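Local structure of UDP-N-Acetylenolpyruvylglucosamine Reductase (Thermus caldophilus, 2GQT) at residues A[218-230]-A[237-250]. The protein catalyses, with bound FAD, the NADPH-dependent reduction of UDP-N-acetylenolpyruvylglucosamine to UDP-N-acetylmuramate, a step in bacterial peptidoglycan biosynthesis. Numbering follows the deposited sequence.
Sequences LKGLRVGDAMISL and VNLGQARAKDVLEL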
# COMPACT_ATOMS: atom_id res chain seq x y z
N LEU A 218 -26.02 -1.94 1.72
CA LEU A 218 -25.37 -0.68 1.32
C LEU A 218 -24.64 -0.74 -0.03
O LEU A 218 -24.30 0.30 -0.58
CB LEU A 218 -24.46 -0.16 2.43
CG LEU A 218 -25.12 0.01 3.81
CD1 LEU A 218 -24.13 0.59 4.81
CD2 LEU A 218 -26.39 0.87 3.74
N LYS A 219 -24.43 -1.94 -0.57
CA LYS A 219 -23.86 -2.05 -1.91
C LYS A 219 -24.69 -1.23 -2.89
O LYS A 219 -25.93 -1.23 -2.82
CB LYS A 219 -23.79 -3.50 -2.37
CG LYS A 219 -22.81 -4.32 -1.56
CD LYS A 219 -22.97 -5.81 -1.79
CE LYS A 219 -22.04 -6.30 -2.87
NZ LYS A 219 -22.29 -7.72 -3.26
N GLY A 220 -24.00 -0.50 -3.77
CA GLY A 220 -24.68 0.31 -4.77
C GLY A 220 -25.04 1.73 -4.39
O GLY A 220 -25.44 2.51 -5.25
N LEU A 221 -24.90 2.08 -3.11
CA LEU A 221 -25.13 3.47 -2.71
C LEU A 221 -24.04 4.35 -3.31
O LEU A 221 -22.86 3.99 -3.29
CB LEU A 221 -25.19 3.62 -1.20
CG LEU A 221 -26.50 3.17 -0.55
CD1 LEU A 221 -26.44 3.41 0.95
CD2 LEU A 221 -27.73 3.87 -1.14
N ARG A 222 -24.46 5.51 -3.81
CA ARG A 222 -23.61 6.35 -4.66
C ARG A 222 -23.69 7.81 -4.23
O ARG A 222 -24.78 8.36 -4.09
CB ARG A 222 -24.04 6.19 -6.13
CG ARG A 222 -23.15 6.89 -7.16
CD ARG A 222 -23.55 6.50 -8.58
NE ARG A 222 -22.78 7.24 -9.58
CZ ARG A 222 -22.83 7.03 -10.89
NH1 ARG A 222 -23.61 6.08 -11.40
NH2 ARG A 222 -22.07 7.76 -11.70
N VAL A 223 -22.52 8.43 -4.02
CA VAL A 223 -22.40 9.88 -3.86
C VAL A 223 -21.56 10.37 -5.03
O VAL A 223 -20.36 10.10 -5.09
CB VAL A 223 -21.77 10.28 -2.50
CG1 VAL A 223 -21.66 11.80 -2.39
CG2 VAL A 223 -22.58 9.71 -1.32
N GLY A 224 -22.19 11.08 -5.96
CA GLY A 224 -21.50 11.53 -7.17
C GLY A 224 -21.01 10.36 -7.98
O GLY A 224 -21.80 9.53 -8.43
N ASP A 225 -19.69 10.27 -8.16
CA ASP A 225 -19.07 9.13 -8.86
C ASP A 225 -18.43 8.10 -7.90
O ASP A 225 -17.76 7.16 -8.35
CB ASP A 225 -18.04 9.62 -9.89
CG ASP A 225 -18.67 10.02 -11.23
OD1 ASP A 225 -19.90 9.91 -11.41
OD2 ASP A 225 -17.90 10.44 -12.12
N ALA A 226 -18.61 8.29 -6.59
CA ALA A 226 -18.16 7.32 -5.59
C ALA A 226 -19.30 6.35 -5.30
O ALA A 226 -20.44 6.76 -5.09
CB ALA A 226 -17.73 8.04 -4.32
N MET A 227 -19.01 5.05 -5.31
CA MET A 227 -20.06 4.07 -5.06
C MET A 227 -19.53 2.90 -4.26
O MET A 227 -18.40 2.48 -4.47
CB MET A 227 -20.65 3.57 -6.39
CG MET A 227 -21.89 2.69 -6.21
SD MET A 227 -22.59 2.09 -7.74
CE MET A 227 -21.35 0.91 -8.21
N ILE A 228 -20.34 2.38 -3.33
CA ILE A 228 -20.04 1.10 -2.70
C ILE A 228 -20.21 0.01 -3.77
O ILE A 228 -21.29 -0.14 -4.35
CB ILE A 228 -20.92 0.83 -1.47
CG1 ILE A 228 -20.73 1.94 -0.44
CG2 ILE A 228 -20.58 -0.53 -0.88
CD1 ILE A 228 -21.57 1.80 0.83
N SER A 229 -19.12 -0.71 -4.03
CA SER A 229 -19.09 -1.70 -5.10
C SER A 229 -20.25 -2.68 -5.03
O SER A 229 -20.62 -3.15 -3.95
CB SER A 229 -17.77 -2.46 -5.04
OG SER A 229 -17.79 -3.56 -5.92
N LEU A 230 -20.81 -2.99 -6.19
CA LEU A 230 -21.83 -4.02 -6.30
C LEU A 230 -21.24 -5.43 -6.15
O LEU A 230 -21.98 -6.39 -5.96
CB LEU A 230 -22.59 -3.89 -7.63
CG LEU A 230 -23.42 -2.63 -7.88
CD1 LEU A 230 -23.90 -2.60 -9.33
CD2 LEU A 230 -24.61 -2.55 -6.92
N VAL A 237 -15.65 2.35 -4.98
CA VAL A 237 -15.07 2.50 -6.29
C VAL A 237 -15.35 3.88 -6.89
O VAL A 237 -16.35 4.55 -6.57
CB VAL A 237 -15.51 1.34 -7.22
CG1 VAL A 237 -15.05 -0.01 -6.65
CG2 VAL A 237 -17.02 1.35 -7.42
N ASN A 238 -14.43 4.30 -7.75
CA ASN A 238 -14.48 5.57 -8.45
C ASN A 238 -14.98 5.31 -9.87
O ASN A 238 -14.29 4.70 -10.67
CB ASN A 238 -13.07 6.18 -8.46
CG ASN A 238 -12.98 7.55 -9.13
OD1 ASN A 238 -11.94 8.21 -9.07
ND2 ASN A 238 -14.06 7.97 -9.79
N LEU A 239 -16.20 5.76 -10.16
CA LEU A 239 -16.85 5.49 -11.45
C LEU A 239 -16.39 6.42 -12.57
O LEU A 239 -16.80 6.26 -13.72
CB LEU A 239 -18.38 5.53 -11.30
CG LEU A 239 -18.99 4.47 -10.38
CD1 LEU A 239 -20.47 4.73 -10.20
CD2 LEU A 239 -18.79 3.06 -10.90
N GLY A 240 -15.55 7.39 -12.24
CA GLY A 240 -14.99 8.26 -13.27
C GLY A 240 -14.30 9.49 -12.73
O GLY A 240 -13.07 9.60 -12.80
N GLN A 241 -15.08 10.42 -12.20
CA GLN A 241 -14.53 11.69 -11.73
C GLN A 241 -14.92 11.96 -10.28
O GLN A 241 -15.23 13.10 -9.91
CB GLN A 241 -14.98 12.84 -12.64
CG GLN A 241 -14.31 12.85 -14.01
CD GLN A 241 -14.54 14.15 -14.76
OE1 GLN A 241 -13.59 14.81 -15.17
NE2 GLN A 241 -15.80 14.52 -14.94
N ALA A 242 -14.88 10.92 -9.44
CA ALA A 242 -15.15 11.09 -8.02
C ALA A 242 -14.23 12.14 -7.43
O ALA A 242 -13.05 12.23 -7.79
CB ALA A 242 -15.00 9.77 -7.27
N ARG A 243 -14.78 12.95 -6.53
CA ARG A 243 -13.97 13.81 -5.70
C ARG A 243 -13.79 13.12 -4.35
O ARG A 243 -14.65 12.32 -3.95
CB ARG A 243 -14.65 15.16 -5.50
CG ARG A 243 -14.79 15.99 -6.77
CD ARG A 243 -16.18 15.87 -7.38
NE ARG A 243 -17.19 16.58 -6.59
CZ ARG A 243 -17.52 17.86 -6.76
NH1 ARG A 243 -16.94 18.60 -7.69
NH2 ARG A 243 -18.45 18.40 -5.98
N ALA A 244 -12.70 13.42 -3.66
CA ALA A 244 -12.48 12.87 -2.33
C ALA A 244 -13.63 13.20 -1.39
O ALA A 244 -13.97 12.39 -0.52
CB ALA A 244 -11.16 13.35 -1.75
N LYS A 245 -14.24 14.37 -1.57
CA LYS A 245 -15.41 14.79 -0.78
C LYS A 245 -16.56 13.78 -0.88
O LYS A 245 -17.23 13.50 0.12
CB LYS A 245 -15.86 16.19 -1.23
CG LYS A 245 -17.26 16.59 -0.82
CD LYS A 245 -17.53 18.03 -1.16
CE LYS A 245 -17.70 18.25 -2.65
NZ LYS A 245 -18.35 19.57 -2.89
N ASP A 246 -16.76 13.25 -2.08
CA ASP A 246 -17.80 12.25 -2.34
C ASP A 246 -17.48 10.94 -1.64
O ASP A 246 -18.36 10.32 -1.06
CB ASP A 246 -17.92 11.97 -3.83
CG ASP A 246 -18.19 13.21 -4.64
OD1 ASP A 246 -19.08 13.98 -4.24
OD2 ASP A 246 -17.51 13.40 -5.67
N VAL A 247 -16.22 10.52 -1.73
CA VAL A 247 -15.77 9.32 -1.04
C VAL A 247 -15.98 9.46 0.48
O VAL A 247 -16.52 8.55 1.10
CB VAL A 247 -14.29 9.01 -1.36
CG1 VAL A 247 -13.82 7.81 -0.55
CG2 VAL A 247 -14.11 8.77 -2.85
N LEU A 248 -15.58 10.59 1.06
CA LEU A 248 -15.76 10.82 2.50
C LEU A 248 -17.22 10.81 2.91
O LEU A 248 -17.58 10.28 3.96
CB LEU A 248 -15.11 12.13 2.96
CG LEU A 248 -13.58 12.20 3.08
CD1 LEU A 248 -13.18 13.65 3.33
CD2 LEU A 248 -13.02 11.29 4.17
N GLU A 249 -18.07 11.40 2.07
CA GLU A 249 -19.51 11.38 2.35
C GLU A 249 -20.05 9.95 2.39
O GLU A 249 -20.82 9.59 3.28
CB GLU A 249 -20.26 12.20 1.32
CG GLU A 249 -21.71 12.42 1.70
CD GLU A 249 -22.42 13.40 0.79
OE1 GLU A 249 -23.65 13.25 0.61
OE2 GLU A 249 -21.75 14.30 0.25
N LEU A 250 -19.63 9.13 1.43
CA LEU A 250 -20.02 7.73 1.42
C LEU A 250 -19.51 6.98 2.65
O LEU A 250 -20.24 6.16 3.23
CB LEU A 250 -19.52 7.08 0.14
CG LEU A 250 -20.02 5.68 -0.17
CD1 LEU A 250 -21.55 5.59 -0.16
CD2 LEU A 250 -19.45 5.25 -1.51
O HOH W 1 -18.20 12.54 -7.86
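Met227 and Val237 form an antiparallel hydrogen-bonded pair: Met227 N donates to Val237 O (3.0 Å), and the straighter return bond runs from Val237 N to Met227 O (2.8 Å). The neighbouring pair, Ala226 with Asn238, is non-hydrogen-bonded. Beyond it Leu239 N reaches Asp225 O in the carbonyl plane, with an N-H...O angle of 172°, and carries the pairing past the end of the strand.

Asp225 also binds through its carboxylate. Asp225 OD2 accepts Gln241 N (2.8 Å) on its anti lone pair, while OD1 takes a salt bridge from Arg222 NH2, which arrives from above the carboxylate plane. With NE bound to Gly224 O as well, the guanidinium is fixed in orientation, and Leu239 CD1 sits over the centre of one face, 3.4 Å from Arg222 CZ. A water accepts from Asp225 N and donates to Asp246 OD2, which also receives Arg243 N at the N-cap.

On the face bearing Ala226, helix 244-257 packs against the hairpin. Ala226 CB meets Val247 CG2 at 4.0 Å. With chi1 at 180°, Val223 turns CG1 onto the Glu249 carboxylate and leaves CG2 as the branch nearer Leu250. Leu250 CD2 lies 3.7 Å from Ile228 CG1.

The three-stranded antiparallel sheet and the following helix of the C-terminal domain are thus joined by a largely apolar interface, with the Glu249 carboxylate at its rim, whereas the type II' beta turn from Val223 to Ala226 is tied to the 239-243 loop through OD2 and the backbone O of Asp225, while OD1 holds Arg222.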